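Local structure of cytochrome c-550 (Paracoccus denitrificans, 1COT) at residues L76-K84 / T98-A109; Y40-A48 / P67-L76. The protein binds a covalently attached heme c through which it probably carries electrons between partner proteins. All coordinates share one frame; numbering follows the deposited sequence.

Contact 1 of 2, residues L76-K84 / T98-A109; sequences LIEYVTDPK and TKMTFKMGKNQA. With HEC (heme c), chain B.
T81 OG1 is gripped twice: it donates to I77 O one turn back (2.7 Å) and accepts an N-H from Q108 NE2 at 3.0 Å. The acceptor lies 21° out of the Q108 amide plane, and a bend at chi2 (97°) swings that amide toward the hydroxyl. An alanine here would take away both bonds, and the Q108 amide would probably be set free to turn with its N-H left without this acceptor. The methylenes of Q108 run past V80 in the reverse direction, CG lying 3.9 Å from V80 CG2, while I77 CD1 rests on A109. Between the backbones M104 N donates to V80 O (2.7 Å), and T81 CA points its hydrogen almost straight at M104 O. D82 and the aliphatic part of K103 lie alongside each other, pointing the same way; D82 OD1 also caps helix 83-91 by accepting from K84 N. P83 wedges in beyond, its CG 3.9 Å from M100 CE and offset over one face of the Y79 ring. With CG anti to the backbone N (chi1 -174°), the M100 chain, straight as far as the sulfur, carries SD to the heme iron at 2.4 Å; H19 supplies the other axial ligand. The same sulfur makes an oblique Met-aromatic contact with Y79. One water ties Y79 OH, T98 OG1 and heme O2D together, and K99 N donates to that propionate oxygen as well (3.0 Å). A neutral thioether beside Y79 and P83, with V80 and F102 packed on the heme, is characteristic of the class I cytochrome c heme crevice, and such His-Met ligation in largely apolar surroundings is likely to favour the reduced iron.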
loop_
_atom_site.group_PDB
_atom_site.type_symbol
_atom_site.label_atom_id
_atom_site.label_comp_id
_atom_site.label_asym_id
_atom_site.label_seq_id
_atom_site.Cartn_x
_atom_site.Cartn_y
_atom_site.Cartn_z
ATOM N N LEU A 76 4.936 5.207 1.566
ATOM C CA LEU A 76 4.033 4.672 0.571
ATOM C C LEU A 76 4.473 5.104 -0.821
ATOM O O LEU A 76 4.467 4.302 -1.759
ATOM C CB LEU A 76 2.553 5.020 0.820
ATOM C CG LEU A 76 1.863 4.255 1.957
ATOM C CD1 LEU A 76 0.637 5.035 2.420
ATOM C CD2 LEU A 76 1.435 2.868 1.473
ATOM N N ILE A 77 4.866 6.366 -0.964
ATOM C CA ILE A 77 5.312 6.854 -2.247
ATOM C C ILE A 77 6.529 6.063 -2.686
ATOM O O ILE A 77 6.639 5.639 -3.838
ATOM C CB ILE A 77 5.662 8.321 -2.073
ATOM C CG1 ILE A 77 4.364 9.123 -2.097
ATOM C CG2 ILE A 77 6.599 8.781 -3.181
ATOM C CD1 ILE A 77 4.580 10.566 -1.643
ATOM N N GLU A 78 7.454 5.850 -1.755
ATOM C CA GLU A 78 8.644 5.107 -2.096
ATOM C C GLU A 78 8.351 3.672 -2.518
ATOM O O GLU A 78 8.800 3.200 -3.564
ATOM C CB GLU A 78 9.671 5.210 -0.971
ATOM C CG GLU A 78 11.074 4.752 -1.388
ATOM C CD GLU A 78 11.983 4.830 -0.198
ATOM O OE1 GLU A 78 11.655 5.356 0.855
ATOM O OE2 GLU A 78 13.154 4.275 -0.392
ATOM N N TYR A 79 7.561 2.986 -1.711
ATOM C CA TYR A 79 7.191 1.613 -1.992
ATOM C C TYR A 79 6.463 1.413 -3.323
ATOM O O TYR A 79 6.806 0.503 -4.088
ATOM C CB TYR A 79 6.313 1.133 -0.837
ATOM C CG TYR A 79 5.727 -0.237 -1.043
ATOM C CD1 TYR A 79 6.495 -1.365 -0.758
ATOM C CD2 TYR A 79 4.412 -0.392 -1.493
ATOM C CE1 TYR A 79 5.925 -2.627 -0.948
ATOM C CE2 TYR A 79 3.824 -1.645 -1.689
ATOM C CZ TYR A 79 4.609 -2.762 -1.401
ATOM O OH TYR A 79 4.070 -4.007 -1.577
ATOM N N VAL A 80 5.447 2.234 -3.625
ATOM C CA VAL A 80 4.707 2.061 -4.882
ATOM C C VAL A 80 5.551 2.376 -6.089
ATOM O O VAL A 80 5.207 1.986 -7.207
ATOM C CB VAL A 80 3.345 2.732 -4.997
ATOM C CG1 VAL A 80 2.476 2.421 -3.790
ATOM C CG2 VAL A 80 3.477 4.249 -5.153
ATOM N N THR A 81 6.640 3.094 -5.863
ATOM C CA THR A 81 7.511 3.420 -6.966
ATOM C C THR A 81 8.049 2.101 -7.519
ATOM O O THR A 81 8.120 1.896 -8.727
ATOM C CB THR A 81 8.666 4.332 -6.526
ATOM O OG1 THR A 81 8.130 5.544 -6.040
ATOM C CG2 THR A 81 9.563 4.610 -7.726
ATOM N N ASP A 82 8.408 1.199 -6.616
ATOM C CA ASP A 82 8.925 -0.111 -6.965
ATOM C C ASP A 82 9.143 -0.864 -5.674
ATOM O O ASP A 82 10.104 -0.628 -4.948
ATOM C CB ASP A 82 10.237 -0.087 -7.767
ATOM C CG ASP A 82 10.644 -1.429 -8.309
ATOM O OD1 ASP A 82 9.989 -2.460 -7.829
ATOM O OD2 ASP A 82 11.524 -1.547 -9.132
ATOM N N PRO A 83 8.220 -1.754 -5.389
ATOM C CA PRO A 83 8.292 -2.522 -4.165
ATOM C C PRO A 83 9.577 -3.284 -3.922
ATOM O O PRO A 83 10.067 -3.370 -2.789
ATOM C CB PRO A 83 7.109 -3.494 -4.242
ATOM C CG PRO A 83 6.116 -2.849 -5.192
ATOM C CD PRO A 83 6.958 -2.015 -6.131
ATOM N N LYS A 84 10.128 -3.838 -4.994
ATOM C CA LYS A 84 11.343 -4.623 -4.940
ATOM C C LYS A 84 12.503 -4.013 -4.181
ATOM O O LYS A 84 12.947 -4.529 -3.152
ATOM C CB LYS A 84 11.715 -5.261 -6.267
ATOM C CG LYS A 84 12.945 -6.159 -6.187
ATOM C CD LYS A 84 12.872 -7.356 -5.237
ATOM C CE LYS A 84 14.181 -8.122 -5.093
ATOM N NZ LYS A 84 14.110 -9.523 -5.522
ATOM N N THR A 98 8.685 -10.032 -3.321
ATOM C CA THR A 98 7.520 -9.190 -3.300
ATOM C C THR A 98 6.381 -9.875 -4.035
ATOM O O THR A 98 6.615 -10.504 -5.065
ATOM C CB THR A 98 7.821 -7.838 -4.002
ATOM O OG1 THR A 98 6.683 -7.004 -3.918
ATOM C CG2 THR A 98 8.161 -8.062 -5.466
ATOM N N LYS A 99 5.147 -9.785 -3.536
ATOM C CA LYS A 99 4.034 -10.391 -4.258
ATOM C C LYS A 99 3.459 -9.341 -5.208
ATOM O O LYS A 99 2.674 -9.644 -6.093
ATOM C CB LYS A 99 2.924 -10.897 -3.365
ATOM C CG LYS A 99 3.184 -12.251 -2.703
ATOM C CD LYS A 99 1.926 -12.736 -2.006
ATOM C CE LYS A 99 1.609 -14.213 -2.172
ATOM N NZ LYS A 99 0.269 -14.560 -1.652
ATOM N N MET A 100 3.826 -8.080 -4.956
ATOM C CA MET A 100 3.387 -6.941 -5.754
ATOM C C MET A 100 4.537 -6.524 -6.650
ATOM O O MET A 100 5.511 -5.933 -6.188
ATOM C CB MET A 100 2.976 -5.737 -4.893
ATOM C CG MET A 100 2.394 -4.625 -5.749
ATOM S SD MET A 100 1.854 -3.244 -4.718
ATOM C CE MET A 100 2.344 -1.808 -5.705
ATOM N N THR A 101 4.432 -6.830 -7.940
ATOM C CA THR A 101 5.475 -6.473 -8.890
ATOM C C THR A 101 5.148 -5.160 -9.584
ATOM O O THR A 101 5.988 -4.577 -10.262
ATOM C CB THR A 101 5.618 -7.547 -9.982
ATOM O OG1 THR A 101 4.383 -7.722 -10.643
ATOM C CG2 THR A 101 6.095 -8.868 -9.384
ATOM N N PHE A 102 3.914 -4.696 -9.425
ATOM C CA PHE A 102 3.490 -3.460 -10.053
ATOM C C PHE A 102 4.310 -2.279 -9.582
ATOM O O PHE A 102 4.573 -2.142 -8.386
ATOM C CB PHE A 102 2.036 -3.195 -9.683
ATOM C CG PHE A 102 1.399 -2.163 -10.566
ATOM C CD1 PHE A 102 1.002 -2.522 -11.856
ATOM C CD2 PHE A 102 1.201 -0.873 -10.077
ATOM C CE1 PHE A 102 0.385 -1.604 -12.701
ATOM C CE2 PHE A 102 0.596 0.071 -10.903
ATOM C CZ PHE A 102 0.199 -0.322 -12.184
ATOM N N LYS A 103 4.705 -1.424 -10.517
ATOM C CA LYS A 103 5.503 -0.264 -10.181
ATOM C C LYS A 103 4.813 0.975 -10.694
ATOM O O LYS A 103 4.204 0.959 -11.761
ATOM C CB LYS A 103 6.841 -0.295 -10.919
ATOM C CG LYS A 103 7.679 -1.528 -10.624
ATOM C CD LYS A 103 8.718 -1.833 -11.705
ATOM C CE LYS A 103 8.901 -3.311 -11.942
ATOM N NZ LYS A 103 8.820 -3.711 -13.350
ATOM N N MET A 104 4.938 2.047 -9.930
ATOM C CA MET A 104 4.348 3.305 -10.325
ATOM C C MET A 104 5.456 4.339 -10.382
ATOM O O MET A 104 5.952 4.774 -9.346
ATOM C CB MET A 104 3.208 3.722 -9.390
ATOM C CG MET A 104 2.104 4.404 -10.148
ATOM S SD MET A 104 1.263 5.568 -9.059
ATOM C CE MET A 104 -0.114 6.053 -10.124
ATOM N N GLY A 105 5.855 4.712 -11.597
ATOM C CA GLY A 105 6.939 5.668 -11.784
ATOM C C GLY A 105 6.584 7.141 -11.765
ATOM O O GLY A 105 7.474 7.992 -11.800
ATOM N N LYS A 106 5.312 7.466 -11.736
ATOM C CA LYS A 106 4.972 8.867 -11.711
ATOM C C LYS A 106 3.617 9.024 -11.043
ATOM O O LYS A 106 2.849 8.070 -10.962
ATOM C CB LYS A 106 4.978 9.491 -13.098
ATOM C CG LYS A 106 3.848 8.933 -13.949
ATOM C CD LYS A 106 3.865 9.299 -15.425
ATOM C CE LYS A 106 2.526 9.094 -16.122
ATOM N NZ LYS A 106 2.404 9.826 -17.393
ATOM N N ASN A 107 3.341 10.221 -10.546
ATOM C CA ASN A 107 2.075 10.496 -9.885
ATOM C C ASN A 107 1.835 9.728 -8.604
ATOM O O ASN A 107 0.701 9.550 -8.175
ATOM C CB ASN A 107 0.871 10.284 -10.815
ATOM C CG ASN A 107 1.020 11.167 -12.027
ATOM O OD1 ASN A 107 1.419 12.334 -11.921
ATOM N ND2 ASN A 107 0.719 10.599 -13.191
ATOM N N GLN A 108 2.934 9.282 -7.999
ATOM C CA GLN A 108 2.858 8.531 -6.753
ATOM C C GLN A 108 2.190 9.339 -5.642
ATOM O O GLN A 108 1.359 8.830 -4.903
ATOM C CB GLN A 108 4.231 7.982 -6.291
ATOM C CG GLN A 108 4.960 7.091 -7.318
ATOM C CD GLN A 108 5.963 7.925 -8.067
ATOM O OE1 GLN A 108 5.632 8.992 -8.588
ATOM N NE2 GLN A 108 7.204 7.455 -8.128
ATOM N N ALA A 109 2.552 10.609 -5.514
ATOM C CA ALA A 109 1.971 11.450 -4.481
ATOM C C ALA A 109 0.455 11.616 -4.582
ATOM O O ALA A 109 -0.230 11.712 -3.569
ATOM C CB ALA A 109 2.639 12.815 -4.461
HETATM FE FE HEC B . -0.482 -3.312 -4.399
HETATM C CHA HEC B . 0.411 -4.706 -1.474
HETATM C CHB HEC B . -0.315 -0.249 -3.022
HETATM C CHC HEC B . -1.377 -1.905 -7.358
HETATM C CHD HEC B . -0.795 -6.376 -5.800
HETATM N NA HEC B . -0.031 -2.597 -2.622
HETATM C C1A HEC B . 0.312 -3.365 -1.515
HETATM C C2A HEC B . 0.557 -2.490 -0.391
HETATM C C3A HEC B . 0.360 -1.224 -0.804
HETATM C C4A HEC B . -0.008 -1.299 -2.182
HETATM C CMA HEC B . 0.497 0.053 -0.008
HETATM C CAA HEC B . 0.965 -2.951 0.982
HETATM C CBA HEC B . -0.298 -3.139 1.836
HETATM C CGA HEC B . -0.084 -3.507 3.307
HETATM O O1A HEC B . -1.079 -3.993 3.770
HETATM O O2A HEC B . 0.922 -3.343 3.952
HETATM N NB HEC B . -0.765 -1.487 -5.077
HETATM C C1B HEC B . -0.698 -0.364 -4.313
HETATM C C2B HEC B . -1.020 0.758 -5.141
HETATM C C3B HEC B . -1.299 0.279 -6.343
HETATM C C4B HEC B . -1.132 -1.109 -6.301
HETATM C CMB HEC B . -0.987 2.213 -4.637
HETATM C CAB HEC B . -1.575 1.079 -7.552
HETATM C CBB HEC B . -0.615 2.122 -8.049
HETATM N NC HEC B . -0.952 -3.957 -6.180
HETATM C C1C HEC B . -1.314 -3.251 -7.296
HETATM C C2C HEC B . -1.620 -4.146 -8.391
HETATM C C3C HEC B . -1.466 -5.407 -7.933
HETATM C C4C HEC B . -1.069 -5.284 -6.565
HETATM C CMC HEC B . -2.035 -3.707 -9.791
HETATM C CAC HEC B . -1.667 -6.722 -8.639
HETATM C CBC HEC B . -1.428 -7.052 -10.078
HETATM N ND HEC B . -0.206 -5.178 -3.776
HETATM C C1D HEC B . -0.406 -6.316 -4.514
HETATM C C2D HEC B . -0.123 -7.471 -3.683
HETATM C C3D HEC B . 0.194 -6.972 -2.473
HETATM C C4D HEC B . 0.161 -5.555 -2.532
HETATM C CMD HEC B . -0.181 -8.918 -4.117
HETATM C CAD HEC B . 0.666 -7.747 -1.304
HETATM C CBD HEC B . 2.216 -7.659 -1.456
HETATM C CGD HEC B . 3.041 -8.649 -0.723
HETATM O O1D HEC B . 2.608 -9.445 0.075
HETATM O O2D HEC B . 4.271 -8.591 -0.979
HETATM O O HOH W 1 5.613 -6.126 -1.480
#

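Contact 2 of 2, residues Y40-A48 / P67-L76; sequences YGVVGRKIA and PDLTWTEADL. With HEC (heme c), chain B.
I47 meets the W71 indole at about a right angle, its CD1 sitting over one face 3.4 Å from the centroid of the five-membered ring, a CH-pi contact. Two successive turns of the I47 chain (chi1 -51°, chi2 -65°) fold the methyl over the ring and leave CG1 to pack on L69 CG at 3.6 Å. L76 CD2 takes the opposite face nearer the rim, so the indole is clamped between aliphatic groups. V42 CG2 comes obliquely to CD1 of W71 (3.5 Å), and V43 CG2 packs on L76 CD1. In the ring plane, W71 NE1 points out at heme propionate O2A (2.8 Å, 166° at the hydrogen), which also accepts from A48 N. The other oxygen, O1A, lies at the guanidinium edge of R45 and takes an N-H from NH2; NH1 of R45 is held by N38 O. The backbone hydrogen bonds W71 N to R45 O and I47 N to L69 O flank the single K46-T70 bridge, and G44 N to W71 O extends the pairing from a type II turn, V42 to R45. A water joins K46 NZ to L69 O. Two loop segments thus wrap a heme propionate, as in the c-type cytochrome fold; their three N-H groups, two neutral and one carried by arginine, would be expected to stabilise its negative charge.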
loop_
_atom_site.group_PDB
_atom_site.type_symbol
_atom_site.label_atom_id
_atom_site.label_comp_id
_atom_site.label_asym_id
_atom_site.label_seq_id
_atom_site.Cartn_x
_atom_site.Cartn_y
_atom_site.Cartn_z
ATOM N N TYR A 40 -8.248 0.596 2.385
ATOM C CA TYR A 40 -8.920 1.556 3.234
ATOM C C TYR A 40 -8.070 1.615 4.497
ATOM O O TYR A 40 -7.640 0.582 5.012
ATOM C CB TYR A 40 -10.287 1.003 3.671
ATOM C CG TYR A 40 -10.848 1.910 4.735
ATOM C CD1 TYR A 40 -10.576 1.734 6.095
ATOM C CD2 TYR A 40 -11.669 2.976 4.369
ATOM C CE1 TYR A 40 -11.047 2.572 7.104
ATOM C CE2 TYR A 40 -12.165 3.820 5.357
ATOM C CZ TYR A 40 -11.868 3.624 6.705
ATOM O OH TYR A 40 -12.384 4.478 7.648
ATOM N N GLY A 41 -7.836 2.838 4.978
ATOM C CA GLY A 41 -7.059 3.093 6.175
ATOM C C GLY A 41 -5.613 2.631 6.107
ATOM O O GLY A 41 -5.004 2.362 7.146
ATOM N N VAL A 42 -5.034 2.533 4.908
ATOM C CA VAL A 42 -3.645 2.081 4.820
ATOM C C VAL A 42 -2.659 3.059 5.429
ATOM O O VAL A 42 -1.651 2.665 6.012
ATOM C CB VAL A 42 -3.202 1.640 3.417
ATOM C CG1 VAL A 42 -3.217 2.829 2.451
ATOM C CG2 VAL A 42 -1.841 0.971 3.436
ATOM N N VAL A 43 -2.947 4.354 5.306
ATOM C CA VAL A 43 -2.022 5.312 5.888
ATOM C C VAL A 43 -2.136 5.241 7.395
ATOM O O VAL A 43 -3.228 5.381 7.952
ATOM C CB VAL A 43 -2.276 6.732 5.392
ATOM C CG1 VAL A 43 -1.203 7.686 5.909
ATOM C CG2 VAL A 43 -2.335 6.758 3.868
ATOM N N GLY A 44 -1.008 5.028 8.063
ATOM C CA GLY A 44 -0.975 4.925 9.502
ATOM C C GLY A 44 -1.153 3.485 9.959
ATOM O O GLY A 44 -0.990 3.175 11.144
ATOM N N ARG A 45 -1.458 2.590 9.032
ATOM C CA ARG A 45 -1.632 1.195 9.407
ATOM C C ARG A 45 -0.295 0.465 9.475
ATOM O O ARG A 45 0.593 0.729 8.668
ATOM C CB ARG A 45 -2.477 0.575 8.320
ATOM C CG ARG A 45 -2.775 -0.886 8.481
ATOM C CD ARG A 45 -3.883 -1.235 7.500
ATOM N NE ARG A 45 -3.397 -1.859 6.280
ATOM C CZ ARG A 45 -4.148 -1.958 5.180
ATOM N NH1 ARG A 45 -5.392 -1.484 5.134
ATOM N NH2 ARG A 45 -3.638 -2.549 4.107
ATOM N N LYS A 46 -0.150 -0.479 10.411
ATOM C CA LYS A 46 1.083 -1.245 10.518
ATOM C C LYS A 46 1.310 -2.008 9.217
ATOM O O LYS A 46 0.372 -2.533 8.618
ATOM C CB LYS A 46 0.947 -2.284 11.628
ATOM C CG LYS A 46 2.236 -3.011 11.971
ATOM C CD LYS A 46 2.084 -4.041 13.090
ATOM C CE LYS A 46 3.403 -4.545 13.635
ATOM N NZ LYS A 46 4.223 -5.191 12.600
ATOM N N ILE A 47 2.550 -2.060 8.755
ATOM C CA ILE A 47 2.862 -2.773 7.520
ATOM C C ILE A 47 2.374 -4.216 7.578
ATOM O O ILE A 47 2.483 -4.846 8.630
ATOM C CB ILE A 47 4.388 -2.881 7.404
ATOM C CG1 ILE A 47 5.074 -1.529 7.590
ATOM C CG2 ILE A 47 4.812 -3.546 6.104
ATOM C CD1 ILE A 47 4.735 -0.520 6.494
ATOM N N ALA A 48 1.878 -4.736 6.453
ATOM C CA ALA A 48 1.403 -6.112 6.321
ATOM C C ALA A 48 0.572 -6.532 7.512
ATOM O O ALA A 48 0.868 -7.540 8.153
ATOM C CB ALA A 48 2.595 -7.050 6.168
ATOM N N PRO A 67 8.915 -3.537 13.912
ATOM C CA PRO A 67 7.615 -3.662 14.515
ATOM C C PRO A 67 6.779 -2.424 14.682
ATOM O O PRO A 67 5.551 -2.468 14.689
ATOM C CB PRO A 67 7.804 -4.395 15.835
ATOM C CG PRO A 67 9.302 -4.578 16.029
ATOM C CD PRO A 67 10.002 -3.939 14.846
ATOM N N ASP A 68 7.468 -1.329 14.818
ATOM C CA ASP A 68 6.746 -0.118 14.991
ATOM C C ASP A 68 6.458 0.574 13.670
ATOM O O ASP A 68 5.896 1.668 13.646
ATOM C CB ASP A 68 7.619 0.804 15.846
ATOM C CG ASP A 68 9.016 0.960 15.305
ATOM O OD1 ASP A 68 9.517 0.232 14.472
ATOM O OD2 ASP A 68 9.637 1.980 15.836
ATOM N N LEU A 69 6.838 -0.041 12.566
ATOM C CA LEU A 69 6.607 0.578 11.284
ATOM C C LEU A 69 5.178 0.516 10.794
ATOM O O LEU A 69 4.553 -0.536 10.684
ATOM C CB LEU A 69 7.545 -0.012 10.214
ATOM C CG LEU A 69 7.538 0.762 8.895
ATOM C CD1 LEU A 69 7.950 2.211 9.157
ATOM C CD2 LEU A 69 8.516 0.113 7.935
ATOM N N THR A 70 4.685 1.705 10.505
ATOM C CA THR A 70 3.351 1.887 9.989
ATOM C C THR A 70 3.552 2.657 8.708
ATOM O O THR A 70 4.537 3.369 8.557
ATOM C CB THR A 70 2.416 2.632 10.952
ATOM O OG1 THR A 70 2.908 3.943 11.153
ATOM C CG2 THR A 70 2.324 1.876 12.272
ATOM N N TRP A 71 2.640 2.514 7.783
ATOM C CA TRP A 71 2.820 3.241 6.553
ATOM C C TRP A 71 2.620 4.736 6.640
ATOM O O TRP A 71 1.588 5.221 7.103
ATOM C CB TRP A 71 1.716 2.806 5.589
ATOM C CG TRP A 71 1.963 1.479 4.980
ATOM C CD1 TRP A 71 1.176 0.389 5.124
ATOM C CD2 TRP A 71 3.043 1.124 4.117
ATOM N NE1 TRP A 71 1.695 -0.650 4.393
ATOM C CE2 TRP A 71 2.842 -0.225 3.768
ATOM C CE3 TRP A 71 4.143 1.828 3.615
ATOM C CZ2 TRP A 71 3.743 -0.887 2.923
ATOM C CZ3 TRP A 71 5.033 1.166 2.789
ATOM C CH2 TRP A 71 4.827 -0.176 2.445
ATOM N N THR A 72 3.608 5.479 6.175
ATOM C CA THR A 72 3.539 6.922 6.146
ATOM C C THR A 72 3.361 7.266 4.678
ATOM O O THR A 72 3.649 6.426 3.826
ATOM C CB THR A 72 4.838 7.592 6.624
ATOM O OG1 THR A 72 5.908 7.183 5.796
ATOM C CG2 THR A 72 5.095 7.205 8.070
ATOM N N GLU A 73 2.895 8.472 4.368
ATOM C CA GLU A 73 2.732 8.830 2.970
ATOM C C GLU A 73 4.069 8.744 2.222
ATOM O O GLU A 73 4.144 8.259 1.092
ATOM C CB GLU A 73 2.097 10.229 2.808
ATOM C CG GLU A 73 0.574 10.223 2.995
ATOM C CD GLU A 73 -0.033 11.600 2.938
ATOM O OE1 GLU A 73 -0.363 12.144 1.900
ATOM O OE2 GLU A 73 -0.163 12.141 4.125
ATOM N N ALA A 74 5.144 9.207 2.856
ATOM C CA ALA A 74 6.448 9.153 2.216
ATOM C C ALA A 74 6.884 7.734 1.887
ATOM O O ALA A 74 7.368 7.445 0.795
ATOM C CB ALA A 74 7.489 9.820 3.095
ATOM N N ASP A 75 6.697 6.834 2.845
ATOM C CA ASP A 75 7.069 5.452 2.644
ATOM C C ASP A 75 6.213 4.838 1.559
ATOM O O ASP A 75 6.679 4.043 0.751
ATOM C CB ASP A 75 6.838 4.695 3.953
ATOM C CG ASP A 75 7.998 4.822 4.884
ATOM O OD1 ASP A 75 8.885 5.689 4.472
ATOM O OD2 ASP A 75 8.115 4.178 5.898
ATOM N N LEU A 76 4.936 5.207 1.566
ATOM C CA LEU A 76 4.033 4.672 0.571
ATOM C C LEU A 76 4.473 5.104 -0.821
ATOM O O LEU A 76 4.467 4.302 -1.759
ATOM C CB LEU A 76 2.553 5.020 0.820
ATOM C CG LEU A 76 1.863 4.255 1.957
ATOM C CD1 LEU A 76 0.637 5.035 2.420
ATOM C CD2 LEU A 76 1.435 2.868 1.473
HETATM FE FE HEC B . -0.482 -3.312 -4.399
HETATM C CHA HEC B . 0.411 -4.706 -1.474
HETATM C CHB HEC B . -0.315 -0.249 -3.022
HETATM C CHC HEC B . -1.377 -1.905 -7.358
HETATM C CHD HEC B . -0.795 -6.376 -5.800
HETATM N NA HEC B . -0.031 -2.597 -2.622
HETATM C C1A HEC B . 0.312 -3.365 -1.515
HETATM C C2A HEC B . 0.557 -2.490 -0.391
HETATM C C3A HEC B . 0.360 -1.224 -0.804
HETATM C C4A HEC B . -0.008 -1.299 -2.182
HETATM C CMA HEC B . 0.497 0.053 -0.008
HETATM C CAA HEC B . 0.965 -2.951 0.982
HETATM C CBA HEC B . -0.298 -3.139 1.836
HETATM C CGA HEC B . -0.084 -3.507 3.307
HETATM O O1A HEC B . -1.079 -3.993 3.770
HETATM O O2A HEC B . 0.922 -3.343 3.952
HETATM N NB HEC B . -0.765 -1.487 -5.077
HETATM C C1B HEC B . -0.698 -0.364 -4.313
HETATM C C2B HEC B . -1.020 0.758 -5.141
HETATM C C3B HEC B . -1.299 0.279 -6.343
HETATM C C4B HEC B . -1.132 -1.109 -6.301
HETATM C CMB HEC B . -0.987 2.213 -4.637
HETATM C CAB HEC B . -1.575 1.079 -7.552
HETATM C CBB HEC B . -0.615 2.122 -8.049
HETATM N NC HEC B . -0.952 -3.957 -6.180
HETATM C C1C HEC B . -1.314 -3.251 -7.296
HETATM C C2C HEC B . -1.620 -4.146 -8.391
HETATM C C3C HEC B . -1.466 -5.407 -7.933
HETATM C C4C HEC B . -1.069 -5.284 -6.565
HETATM C CMC HEC B . -2.035 -3.707 -9.791
HETATM C CAC HEC B . -1.667 -6.722 -8.639
HETATM C CBC HEC B . -1.428 -7.052 -10.078
HETATM N ND HEC B . -0.206 -5.178 -3.776
HETATM C C1D HEC B . -0.406 -6.316 -4.514
HETATM C C2D HEC B . -0.123 -7.471 -3.683
HETATM C C3D HEC B . 0.194 -6.972 -2.473
HETATM C C4D HEC B . 0.161 -5.555 -2.532
HETATM C CMD HEC B . -0.181 -8.918 -4.117
HETATM C CAD HEC B . 0.666 -7.747 -1.304
HETATM C CBD HEC B . 2.216 -7.659 -1.456
HETATM C CGD HEC B . 3.041 -8.649 -0.723
HETATM O O1D HEC B . 2.608 -9.445 0.075
HETATM O O2D HEC B . 4.271 -8.591 -0.979
HETATM O O HOH W 2 5.512 -3.221 11.245
#

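From the N terminus the chain first lays down 40-48, passes through helix 57-65 and returns as 67-76, closing contact 2 across 18 intervening residues. Helix 73-81 starts within 67-76 and continues into 76-84; the chain then turns into helix 83-91 and comes back over the heme as 98-109 to close contact 1 across 13. The two closures follow in series, neither enclosing nor crossing the other, and share L76. Helix 73-81 is common to both: its start is tied to the 40-48 loop, its far part to the methionine loop leading into helix 108-117. The contacts touch where Y79 CG packs on W71 CH2 at 3.6 Å, and each takes hold of a different heme propionate.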